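Local coordinates for intracellular protein transport protein USO1 (Saccharomyces cerevisiae S288c, PDB 6LSU) that is required for protein transport from the endoplasmic reticulum to the Golgi complex, as a homodimeric vesicle tether whose globular head is described here, at residues L85-L89 with Y165-L169; E153-I157 with T194-L198; P514-F518 with R577-Y582; L583-I587 with L627-L631. Numbering follows the deposited sequence.

Overall arrangement
A superhelix of armadillo (ARM) repeats is built by one operation repeated: each repeat lays its helices on those of the next. The globular head of this tether offers four examples, in two groups on opposite sides of the chain's centre. Contacts 1 and 2 join ARM 1 to ARM 2 and ARM 2 to ARM 3; their centres lie 15 Å apart, and they touch where T166 CG2 meets W155 NE1 at 3.4 Å. Contacts 3 and 4 join ARM 8 to 9 and 9 to 10, share helix 577-590, and have centres 13 Å apart. The pairs make no contact with each other: centres are 62 to 69 Å apart, nearest atoms at least about 46 Å.

Contact 1. Residues L85-L89 with Y165-L169; sequences LETIL and YTIQL
Two helical segments, L85-L89 and Y165-L169, run nearly parallel, their axes 10.2 Å apart at closest approach and crossing at +28°. This is the stacking of equivalent helices in successive armadillo repeats, here helix 78-91 of ARM 1 against helix 160-174 of ARM 2. The register advances by one helical turn on each side: the CA atoms of L85 and Y165 are 6.4 Å apart, those of L89 and L169 6.5 Å. Both segments keep regular alpha-helical torsions, closed by the bonds from L89 N to L85 O (3.0 Å) and from L169 N to Y165 O (2.9 Å).

The four register residues all point toward the opposite helix and bury the most surface. L85 and L89 are both m,t; L169 is t,p, which places its CD1 3.9 Å from both L89 CD2 and I88 CG2, while its CD2 lies 4.0 Å from L85 CD2. L85 CB packs on Y165 CB at 4.0 Å, and L85 CD1 reaches T166 OG1 at 3.6 Å, a hydroxyl bonded to I162 O of its own helix. L151 of helix 145-154 also packs on L85 and L169. L89 CD1 lies 3.6 Å from Y165 CD1. E86, which forms salt bridges with K82 and K49, meets the tyrosine at its ring edge: Y165 OH donates a hydrogen bond to E86 OE1 at 2.8 Å.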
loop_
_atom_site.group_PDB
_atom_site.type_symbol
_atom_site.label_atom_id
_atom_site.label_comp_id
_atom_site.label_asym_id
_atom_site.label_seq_id
_atom_site.Cartn_x
_atom_site.Cartn_y
_atom_site.Cartn_z
ATOM N N LEU A 85 -33.640 18.766 -18.026
ATOM C CA LEU A 85 -32.523 17.955 -17.454
ATOM C C LEU A 85 -31.953 17.065 -18.578
ATOM O O LEU A 85 -30.708 17.027 -18.712
ATOM C CB LEU A 85 -32.993 17.150 -16.231
ATOM C CG LEU A 85 -33.420 17.977 -15.011
ATOM C CD1 LEU A 85 -33.914 17.088 -13.899
ATOM C CD2 LEU A 85 -32.299 18.781 -14.440
ATOM N N GLU A 86 -32.783 16.408 -19.393
ATOM C CA GLU A 86 -32.200 15.539 -20.446
ATOM C C GLU A 86 -31.384 16.444 -21.365
ATOM O O GLU A 86 -30.245 16.033 -21.762
ATOM C CB GLU A 86 -33.221 14.735 -21.254
ATOM C CG GLU A 86 -34.112 13.862 -20.404
ATOM C CD GLU A 86 -35.273 13.140 -21.070
ATOM O OE1 GLU A 86 -35.815 12.176 -20.422
ATOM O OE2 GLU A 86 -35.606 13.480 -22.226
ATOM N N THR A 87 -31.893 17.640 -21.650
ATOM C CA THR A 87 -31.295 18.531 -22.683
ATOM C C THR A 87 -29.943 19.003 -22.151
ATOM O O THR A 87 -28.912 18.853 -22.889
ATOM C CB THR A 87 -32.254 19.644 -23.129
ATOM O OG1 THR A 87 -33.385 18.999 -23.738
ATOM C CG2 THR A 87 -31.589 20.585 -24.125
ATOM N N ILE A 88 -29.885 19.422 -20.897
ATOM C CA ILE A 88 -28.594 19.898 -20.326
ATOM C C ILE A 88 -27.560 18.773 -20.343
ATOM O O ILE A 88 -26.371 19.036 -20.676
ATOM C CB ILE A 88 -28.757 20.464 -18.915
ATOM C CG1 ILE A 88 -29.788 21.592 -18.916
ATOM C CG2 ILE A 88 -27.393 20.941 -18.394
ATOM C CD1 ILE A 88 -30.018 22.175 -17.538
ATOM N N LEU A 89 -27.993 17.569 -19.949
ATOM C CA LEU A 89 -27.124 16.372 -19.878
ATOM C C LEU A 89 -26.615 16.046 -21.276
ATOM O O LEU A 89 -25.452 15.652 -21.413
ATOM C CB LEU A 89 -27.907 15.206 -19.271
ATOM C CG LEU A 89 -27.935 15.253 -17.747
ATOM C CD1 LEU A 89 -28.890 14.240 -17.149
ATOM C CD2 LEU A 89 -26.534 15.061 -17.213
ATOM N N TYR A 165 -31.623 11.906 -12.909
ATOM C CA TYR A 165 -31.016 12.914 -13.806
ATOM C C TYR A 165 -30.358 14.021 -12.966
ATOM O O TYR A 165 -29.278 14.542 -13.323
ATOM C CB TYR A 165 -32.061 13.532 -14.710
ATOM C CG TYR A 165 -32.479 12.720 -15.901
ATOM C CD1 TYR A 165 -31.581 11.978 -16.632
ATOM C CD2 TYR A 165 -33.779 12.798 -16.363
ATOM C CE1 TYR A 165 -31.980 11.256 -17.759
ATOM C CE2 TYR A 165 -34.190 12.126 -17.499
ATOM C CZ TYR A 165 -33.293 11.327 -18.191
ATOM O OH TYR A 165 -33.700 10.665 -19.316
ATOM N N THR A 166 -30.933 14.316 -11.817
ATOM C CA THR A 166 -30.417 15.385 -10.912
ATOM C C THR A 166 -29.066 14.964 -10.314
ATOM O O THR A 166 -28.110 15.758 -10.356
ATOM C CB THR A 166 -31.498 15.716 -9.892
ATOM O OG1 THR A 166 -32.626 16.152 -10.645
ATOM C CG2 THR A 166 -31.071 16.771 -8.909
ATOM N N ILE A 167 -29.003 13.751 -9.775
ATOM C CA ILE A 167 -27.767 13.110 -9.240
ATOM C C ILE A 167 -26.701 13.168 -10.332
ATOM O O ILE A 167 -25.606 13.650 -10.085
ATOM C CB ILE A 167 -28.016 11.651 -8.811
ATOM C CG1 ILE A 167 -28.952 11.570 -7.610
ATOM C CG2 ILE A 167 -26.695 10.988 -8.489
ATOM C CD1 ILE A 167 -29.290 10.157 -7.183
ATOM N N GLN A 168 -27.042 12.690 -11.528
ATOM C CA GLN A 168 -26.095 12.611 -12.662
ATOM C C GLN A 168 -25.596 14.011 -13.008
ATOM O O GLN A 168 -24.348 14.132 -13.220
ATOM C CB GLN A 168 -26.746 11.914 -13.853
ATOM C CG GLN A 168 -26.952 10.444 -13.581
ATOM C CD GLN A 168 -27.735 9.711 -14.656
ATOM O OE1 GLN A 168 -28.711 10.195 -15.216
ATOM N NE2 GLN A 168 -27.316 8.485 -14.914
ATOM N N LEU A 169 -26.482 15.022 -13.036
ATOM C CA LEU A 169 -26.097 16.398 -13.449
ATOM C C LEU A 169 -25.109 16.956 -12.424
ATOM O O LEU A 169 -24.071 17.495 -12.832
ATOM C CB LEU A 169 -27.330 17.296 -13.606
ATOM C CG LEU A 169 -27.052 18.687 -14.182
ATOM C CD1 LEU A 169 -26.321 18.602 -15.515
ATOM C CD2 LEU A 169 -28.351 19.463 -14.325
#

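Contact 2. Residues E153-I157 with T194-L198; sequences EFWEI and TMVSL
W155, in the turn that follows helix 145-154 of ARM 2, packs against the next repeat. It gives 108 Å² to the contact between E153-I157 and the helical segment T194-L198 of helix 191-198 in ARM 3. The backbones stay well apart: W155 and T194 have the nearest CA atoms, at 7.8 Å. The turn is tightened by a bond from E156 N to E153 O (3.0 Å), and the near-helical torsions of W155 (phi/psi -67/-14°) keep the chain turning into E156.

With chi1 -71° and chi2 -29°, the indole extends toward helix 191-198. T194, also directed toward its partner, brings CG2 to the ring edge, 3.7 Å from W155 CE3; the same methyl lies 3.7 Å from E156 OE2, and the T194 hydroxyl bonds to T190 O. L198, in the m,t rotamer, sets CD1 over the indole face in a CH-pi contact, 3.9 Å from the centroid of the six-membered ring of W155 and 15° off its normal. M195 adds CG at 3.6 Å from W155 CH2. T166, I167 and L170 of helix 160-174 and L213 of helix 204-218 also touch the indole. No hydrogen bond crosses between the segments, so these two are held by van der Waals and CH-pi contacts centred on W155.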
loop_
_atom_site.group_PDB
_atom_site.type_symbol
_atom_site.label_atom_id
_atom_site.label_comp_id
_atom_site.label_asym_id
_atom_site.label_seq_id
_atom_site.Cartn_x
_atom_site.Cartn_y
_atom_site.Cartn_z
ATOM N N GLU A 153 -33.657 20.434 -4.475
ATOM C CA GLU A 153 -35.098 20.397 -4.095
ATOM C C GLU A 153 -35.824 19.393 -4.989
ATOM O O GLU A 153 -36.752 18.773 -4.463
ATOM C CB GLU A 153 -35.718 21.797 -4.107
ATOM C CG GLU A 153 -36.535 22.094 -2.852
ATOM C CD GLU A 153 -35.731 22.174 -1.555
ATOM O OE1 GLU A 153 -36.078 21.436 -0.583
ATOM O OE2 GLU A 153 -34.763 22.974 -1.511
ATOM N N PHE A 154 -35.357 19.167 -6.231
ATOM C CA PHE A 154 -35.874 18.125 -7.166
ATOM C C PHE A 154 -35.843 16.694 -6.578
ATOM O O PHE A 154 -36.590 15.817 -7.076
ATOM C CB PHE A 154 -35.089 18.119 -8.483
ATOM C CG PHE A 154 -35.412 19.247 -9.432
ATOM C CD1 PHE A 154 -36.584 19.987 -9.302
ATOM C CD2 PHE A 154 -34.585 19.516 -10.510
ATOM C CE1 PHE A 154 -36.870 21.015 -10.185
ATOM C CE2 PHE A 154 -34.895 20.526 -11.411
ATOM C CZ PHE A 154 -36.033 21.286 -11.238
ATOM N N TRP A 155 -34.998 16.403 -5.587
ATOM C CA TRP A 155 -34.969 15.058 -4.957
ATOM C C TRP A 155 -36.262 14.792 -4.174
ATOM O O TRP A 155 -36.498 13.638 -3.810
ATOM C CB TRP A 155 -33.716 14.859 -4.090
ATOM C CG TRP A 155 -32.460 14.722 -4.900
ATOM C CD1 TRP A 155 -32.354 14.207 -6.172
ATOM C CD2 TRP A 155 -31.145 15.173 -4.534
ATOM N NE1 TRP A 155 -31.046 14.273 -6.593
ATOM C CE2 TRP A 155 -30.277 14.835 -5.597
ATOM C CE3 TRP A 155 -30.604 15.787 -3.409
ATOM C CZ2 TRP A 155 -28.908 15.108 -5.566
ATOM C CZ3 TRP A 155 -29.242 16.030 -3.358
ATOM C CH2 TRP A 155 -28.404 15.713 -4.433
ATOM N N GLU A 156 -37.077 15.813 -3.911
ATOM C CA GLU A 156 -38.398 15.639 -3.245
ATOM C C GLU A 156 -39.442 15.251 -4.309
ATOM O O GLU A 156 -40.398 14.579 -3.973
ATOM C CB GLU A 156 -38.804 16.906 -2.479
ATOM C CG GLU A 156 -37.718 17.516 -1.608
ATOM C CD GLU A 156 -37.047 16.542 -0.644
ATOM O OE1 GLU A 156 -37.723 15.554 -0.230
ATOM O OE2 GLU A 156 -35.823 16.752 -0.301
ATOM N N ILE A 157 -39.272 15.621 -5.568
ATOM C CA ILE A 157 -40.204 15.189 -6.653
ATOM C C ILE A 157 -40.302 13.669 -6.608
ATOM O O ILE A 157 -39.293 13.009 -6.382
ATOM C CB ILE A 157 -39.772 15.680 -8.049
ATOM C CG1 ILE A 157 -39.736 17.206 -8.115
ATOM C CG2 ILE A 157 -40.681 15.094 -9.121
ATOM C CD1 ILE A 157 -39.414 17.772 -9.504
ATOM N N THR A 194 -30.035 14.864 2.835
ATOM C CA THR A 194 -30.960 14.502 1.735
ATOM C C THR A 194 -30.251 13.521 0.814
ATOM O O THR A 194 -30.836 12.472 0.629
ATOM C CB THR A 194 -31.470 15.740 0.975
ATOM O OG1 THR A 194 -32.158 16.565 1.904
ATOM C CG2 THR A 194 -32.397 15.383 -0.162
ATOM N N MET A 195 -29.054 13.893 0.304
ATOM C CA MET A 195 -28.121 13.014 -0.465
ATOM C C MET A 195 -27.955 11.649 0.213
ATOM O O MET A 195 -28.221 10.609 -0.435
ATOM C CB MET A 195 -26.740 13.649 -0.559
ATOM C CG MET A 195 -26.386 14.116 -1.918
ATOM S SD MET A 195 -24.604 14.451 -1.927
ATOM C CE MET A 195 -24.650 15.904 -2.990
ATOM N N VAL A 196 -27.560 11.644 1.483
ATOM C CA VAL A 196 -27.406 10.357 2.218
ATOM C C VAL A 196 -28.736 9.583 2.119
ATOM O O VAL A 196 -28.694 8.330 1.916
ATOM C CB VAL A 196 -26.952 10.572 3.671
ATOM C CG1 VAL A 196 -26.991 9.267 4.442
ATOM C CG2 VAL A 196 -25.575 11.204 3.748
ATOM N N SER A 197 -29.871 10.279 2.151
ATOM C CA SER A 197 -31.211 9.633 2.141
ATOM C C SER A 197 -31.473 8.975 0.787
ATOM O O SER A 197 -32.204 7.939 0.798
ATOM C CB SER A 197 -32.315 10.578 2.517
ATOM O OG SER A 197 -32.042 11.186 3.785
ATOM N N LEU A 198 -30.891 9.494 -0.315
ATOM C CA LEU A 198 -31.002 8.843 -1.657
ATOM C C LEU A 198 -30.610 7.350 -1.569
ATOM O O LEU A 198 -31.128 6.571 -2.317
ATOM C CB LEU A 198 -30.152 9.585 -2.680
ATOM C CG LEU A 198 -30.535 11.026 -2.979
ATOM C CD1 LEU A 198 -29.456 11.662 -3.822
ATOM C CD2 LEU A 198 -31.896 11.103 -3.688
#

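Contact 3. Residues P514-F518 with R577-Y582; sequences PFKLF and RIPISY
P514-F518 and R577-Y582 are helical segments aligned almost exactly, with 10° between their directions and axes 8.9 Å apart at closest approach. Bonds of 2.8 Å join S581 N to R577 O and L517 N to P514 O. In register, P514 lies beside I578 (CA to CA 6.0 Å) and F518 beside S581 (5.6 Å). The small serine permits this closeness; its m rotamer turns OG back to bond R577 O at 3.1 Å, with OG 4.0 Å from F518 CB.

L517 carries the largest buried area. Its chi1 of -158° and off-rotamer chi2 of -136° drive CD1 between the turns of the partner helix, 3.4 Å from both S581 CB and I578 O. The same methyl lies over the face of the Y582 ring, a CH-pi contact 4.0 Å from the ring centroid and 18° off the normal; Y582, at chi1 -69°, swings its ring to that position although its CA-to-CB bond points sideways. R577 has chi1 (-91°) and chi3 (-92°) off the wells; its CD packs 3.6 Å from F515 CZ while R577 CB meets P514 CB at 4.1 Å. Salt bridges to D575 and D692 hold the guanidinium. F515, whose CA-to-CB bond points away, also meets the ring of F421. Near-parallel packing of helix 514-528 on helix 577-590 is the inter-repeat stacking of an armadillo superhelix, here of ARM 8 on ARM 9.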
loop_
_atom_site.group_PDB
_atom_site.type_symbol
_atom_site.label_atom_id
_atom_site.label_comp_id
_atom_site.label_asym_id
_atom_site.label_seq_id
_atom_site.Cartn_x
_atom_site.Cartn_y
_atom_site.Cartn_z
ATOM N N PRO A 514 19.144 -16.317 -2.975
ATOM C CA PRO A 514 20.069 -15.390 -2.326
ATOM C C PRO A 514 19.375 -14.614 -1.191
ATOM O O PRO A 514 19.979 -14.461 -0.118
ATOM C CB PRO A 514 20.559 -14.469 -3.465
ATOM C CG PRO A 514 19.480 -14.673 -4.558
ATOM C CD PRO A 514 19.051 -16.113 -4.414
ATOM N N PHE A 515 18.122 -14.203 -1.428
ATOM C CA PHE A 515 17.349 -13.276 -0.564
ATOM C C PHE A 515 17.164 -13.883 0.841
ATOM O O PHE A 515 17.183 -13.131 1.860
ATOM C CB PHE A 515 16.062 -12.870 -1.290
ATOM C CG PHE A 515 16.344 -11.717 -2.210
ATOM C CD1 PHE A 515 16.721 -10.515 -1.671
ATOM C CD2 PHE A 515 16.281 -11.847 -3.572
ATOM C CE1 PHE A 515 17.032 -9.452 -2.478
ATOM C CE2 PHE A 515 16.592 -10.772 -4.384
ATOM C CZ PHE A 515 16.986 -9.585 -3.834
ATOM N N LYS A 516 17.087 -15.206 0.938
ATOM C CA LYS A 516 17.157 -15.876 2.261
ATOM C C LYS A 516 18.267 -15.260 3.136
ATOM O O LYS A 516 18.056 -15.041 4.359
ATOM C CB LYS A 516 17.512 -17.338 2.090
ATOM C CG LYS A 516 17.833 -18.051 3.373
ATOM C CD LYS A 516 17.686 -19.536 3.246
ATOM C CE LYS A 516 18.865 -20.170 2.534
ATOM N NZ LYS A 516 18.625 -21.629 2.402
ATOM N N LEU A 517 19.447 -15.022 2.564
ATOM C CA LEU A 517 20.559 -14.469 3.365
ATOM C C LEU A 517 20.305 -12.975 3.588
ATOM O O LEU A 517 20.521 -12.466 4.662
ATOM C CB LEU A 517 21.857 -14.738 2.616
ATOM C CG LEU A 517 23.148 -14.735 3.416
ATOM C CD1 LEU A 517 24.175 -13.955 2.637
ATOM C CD2 LEU A 517 22.989 -14.195 4.815
ATOM N N PHE A 518 19.785 -12.300 2.581
ATOM C CA PHE A 518 19.555 -10.828 2.591
ATOM C C PHE A 518 18.579 -10.444 3.716
ATOM O O PHE A 518 18.857 -9.569 4.528
ATOM C CB PHE A 518 19.065 -10.366 1.232
ATOM C CG PHE A 518 18.622 -8.922 1.283
ATOM C CD1 PHE A 518 19.551 -7.899 1.309
ATOM C CD2 PHE A 518 17.286 -8.609 1.505
ATOM C CE1 PHE A 518 19.126 -6.575 1.459
ATOM C CE2 PHE A 518 16.877 -7.300 1.665
ATOM C CZ PHE A 518 17.792 -6.277 1.631
ATOM N N ARG A 577 24.936 -10.707 -4.386
ATOM C CA ARG A 577 24.055 -10.440 -3.226
ATOM C C ARG A 577 24.673 -11.117 -1.998
ATOM O O ARG A 577 24.971 -10.407 -1.012
ATOM C CB ARG A 577 22.643 -10.920 -3.570
ATOM C CG ARG A 577 21.779 -9.846 -4.205
ATOM C CD ARG A 577 20.440 -10.385 -4.646
ATOM N NE ARG A 577 20.564 -10.803 -6.024
ATOM C CZ ARG A 577 20.261 -10.057 -7.069
ATOM N NH1 ARG A 577 19.785 -8.828 -6.914
ATOM N NH2 ARG A 577 20.422 -10.565 -8.276
ATOM N N ILE A 578 24.987 -12.410 -2.121
ATOM C CA ILE A 578 25.538 -13.268 -1.033
ATOM C C ILE A 578 26.714 -12.600 -0.335
ATOM O O ILE A 578 26.668 -12.422 0.885
ATOM C CB ILE A 578 25.873 -14.652 -1.603
ATOM C CG1 ILE A 578 24.651 -15.229 -2.297
ATOM C CG2 ILE A 578 26.425 -15.563 -0.527
ATOM C CD1 ILE A 578 24.720 -16.727 -2.569
ATOM N N PRO A 579 27.816 -12.263 -1.059
ATOM C CA PRO A 579 28.944 -11.518 -0.489
ATOM C C PRO A 579 28.578 -10.155 0.101
ATOM O O PRO A 579 29.103 -9.825 1.147
ATOM C CB PRO A 579 29.872 -11.215 -1.671
ATOM C CG PRO A 579 29.481 -12.194 -2.742
ATOM C CD PRO A 579 28.049 -12.606 -2.470
ATOM N N ILE A 580 27.720 -9.387 -0.574
ATOM C CA ILE A 580 27.303 -8.016 -0.102
ATOM C C ILE A 580 26.595 -8.158 1.258
ATOM O O ILE A 580 26.824 -7.329 2.192
ATOM C CB ILE A 580 26.387 -7.317 -1.124
ATOM C CG1 ILE A 580 27.135 -7.006 -2.422
ATOM C CG2 ILE A 580 25.768 -6.068 -0.516
ATOM C CD1 ILE A 580 26.263 -6.369 -3.499
ATOM N N SER A 581 25.814 -9.224 1.400
ATOM C CA SER A 581 24.995 -9.442 2.603
ATOM C C SER A 581 25.933 -9.684 3.768
ATOM O O SER A 581 25.859 -8.878 4.714
ATOM C CB SER A 581 23.990 -10.533 2.380
ATOM O OG SER A 581 23.040 -10.117 1.415
ATOM N N TYR A 582 26.827 -10.684 3.679
ATOM C CA TYR A 582 27.889 -10.918 4.721
ATOM C C TYR A 582 28.701 -9.652 4.954
ATOM O O TYR A 582 28.839 -9.261 6.134
ATOM C CB TYR A 582 28.864 -12.027 4.348
ATOM C CG TYR A 582 28.270 -13.410 4.356
ATOM C CD1 TYR A 582 27.772 -13.978 5.522
ATOM C CD2 TYR A 582 28.218 -14.161 3.192
ATOM C CE1 TYR A 582 27.172 -15.236 5.517
ATOM C CE2 TYR A 582 27.660 -15.433 3.160
ATOM C CZ TYR A 582 27.128 -15.976 4.334
ATOM O OH TYR A 582 26.603 -17.253 4.300
#

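Contact 4. Residues L583-I587 with L627-L631; sequences LTFLI and LVTML
L583-I587 and L627-L631 are regular helical segments with axes 9.5 Å apart at closest approach, crossing at +16° with the same direction of travel. L583 lies beside L627 (CA to CA 6.2 Å) and I587 beside L631 (5.3 Å), the second CA pair being the closer of the two. The bonds from I587 N to L583 O and from L631 N to L627 O, both 2.8 Å, close one turn on each side.

Aliphatic contacts dominate. L583, m,t, inserts both methyls: CD1 is 3.7 Å from L627 CB, and CD2 is 4.0 Å from V628 CG2 and from L631 CD1. I587, also m,t, sends CD1 to within 3.9 Å of L627 CD2, and its CG1 is 4.1 Å from L631 CG. T584 joins through its methyl, CG2 to L627 CD1 at 4.1 Å, its hydroxyl being bonded to I580 O.

Contacts with backbone and sulphur fill what remains: I587 CD1 approaches L627 O at 3.5 Å and M630 SD at 3.7 Å, the sulphur being brought there by the t,t,m rotamer of M630. F705 of helix 703-711 touches T584, I587 and L627 and covers one flank. All eight contacting residues are buried and no hydrogen bond links the segments, so ARM 9 and ARM 10 meet here through close apolar packing, consistent with the exclusion of water.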
loop_
_atom_site.group_PDB
_atom_site.type_symbol
_atom_site.label_atom_id
_atom_site.label_comp_id
_atom_site.label_asym_id
_atom_site.label_seq_id
_atom_site.Cartn_x
_atom_site.Cartn_y
_atom_site.Cartn_z
ATOM N N LEU A 583 29.191 -9.008 3.895
ATOM C CA LEU A 583 30.141 -7.875 4.071
ATOM C C LEU A 583 29.474 -6.729 4.832
ATOM O O LEU A 583 29.985 -6.383 5.929
ATOM C CB LEU A 583 30.667 -7.428 2.702
ATOM C CG LEU A 583 31.838 -8.263 2.207
ATOM C CD1 LEU A 583 31.998 -8.116 0.714
ATOM C CD2 LEU A 583 33.099 -7.880 2.955
ATOM N N THR A 584 28.354 -6.213 4.314
ATOM C CA THR A 584 27.532 -5.118 4.924
ATOM C C THR A 584 27.106 -5.523 6.353
ATOM O O THR A 584 27.134 -4.654 7.287
ATOM C CB THR A 584 26.275 -4.866 4.084
ATOM O OG1 THR A 584 25.494 -6.065 3.917
ATOM C CG2 THR A 584 26.598 -4.365 2.699
ATOM N N PHE A 585 26.748 -6.791 6.556
ATOM C CA PHE A 585 26.405 -7.267 7.910
ATOM C C PHE A 585 27.630 -7.042 8.805
ATOM O O PHE A 585 27.520 -6.149 9.708
ATOM C CB PHE A 585 25.908 -8.714 7.896
ATOM C CG PHE A 585 25.587 -9.218 9.265
ATOM C CD1 PHE A 585 24.926 -8.405 10.175
ATOM C CD2 PHE A 585 25.956 -10.497 9.662
ATOM C CE1 PHE A 585 24.609 -8.872 11.445
ATOM C CE2 PHE A 585 25.655 -10.957 10.942
ATOM C CZ PHE A 585 24.990 -10.144 11.825
ATOM N N LEU A 586 28.758 -7.736 8.530
ATOM C CA LEU A 586 29.985 -7.606 9.374
ATOM C C LEU A 586 30.393 -6.144 9.541
ATOM O O LEU A 586 30.681 -5.787 10.701
ATOM C CB LEU A 586 31.151 -8.395 8.794
ATOM C CG LEU A 586 31.202 -9.820 9.326
ATOM C CD1 LEU A 586 32.093 -10.686 8.482
ATOM C CD2 LEU A 586 31.618 -9.799 10.766
ATOM N N ILE A 587 30.395 -5.329 8.470
ATOM C CA ILE A 587 30.775 -3.893 8.630
ATOM C C ILE A 587 29.866 -3.293 9.699
ATOM O O ILE A 587 30.336 -2.599 10.581
ATOM C CB ILE A 587 30.667 -3.107 7.316
ATOM C CG1 ILE A 587 31.727 -3.576 6.309
ATOM C CG2 ILE A 587 30.774 -1.621 7.590
ATOM C CD1 ILE A 587 31.470 -3.140 4.907
ATOM N N LEU A 627 33.834 -3.151 -0.471
ATOM C CA LEU A 627 33.181 -3.608 0.782
ATOM C C LEU A 627 34.187 -4.365 1.637
ATOM O O LEU A 627 34.241 -4.070 2.905
ATOM C CB LEU A 627 31.945 -4.459 0.471
ATOM C CG LEU A 627 30.698 -3.650 0.117
ATOM C CD1 LEU A 627 29.509 -4.578 -0.141
ATOM C CD2 LEU A 627 30.397 -2.650 1.223
ATOM N N VAL A 628 34.945 -5.281 1.007
ATOM C CA VAL A 628 36.128 -5.932 1.637
ATOM C C VAL A 628 37.046 -4.836 2.184
ATOM O O VAL A 628 37.464 -4.955 3.298
ATOM C CB VAL A 628 36.912 -6.866 0.699
ATOM C CG1 VAL A 628 38.186 -7.329 1.391
ATOM C CG2 VAL A 628 36.093 -8.080 0.296
ATOM N N THR A 629 37.382 -3.832 1.395
ATOM C CA THR A 629 38.327 -2.759 1.815
ATOM C C THR A 629 37.710 -2.074 3.029
ATOM O O THR A 629 38.418 -1.854 4.015
ATOM C CB THR A 629 38.583 -1.750 0.695
ATOM O OG1 THR A 629 38.981 -2.487 -0.460
ATOM C CG2 THR A 629 39.565 -0.662 1.085
ATOM N N MET A 630 36.419 -1.748 2.943
ATOM C CA MET A 630 35.677 -1.024 4.014
ATOM C C MET A 630 35.702 -1.844 5.326
ATOM O O MET A 630 35.924 -1.282 6.452
ATOM C CB MET A 630 34.235 -0.811 3.588
ATOM C CG MET A 630 33.611 0.342 4.324
ATOM S SD MET A 630 31.851 0.463 3.998
ATOM C CE MET A 630 31.890 0.769 2.230
ATOM N N LEU A 631 35.489 -3.160 5.202
ATOM C CA LEU A 631 35.518 -4.059 6.370
ATOM C C LEU A 631 36.820 -3.823 7.136
ATOM O O LEU A 631 36.767 -3.673 8.420
ATOM C CB LEU A 631 35.409 -5.496 5.868
ATOM C CG LEU A 631 34.660 -6.451 6.784
ATOM C CD1 LEU A 631 35.034 -7.913 6.493
ATOM C CD2 LEU A 631 34.952 -6.114 8.250
#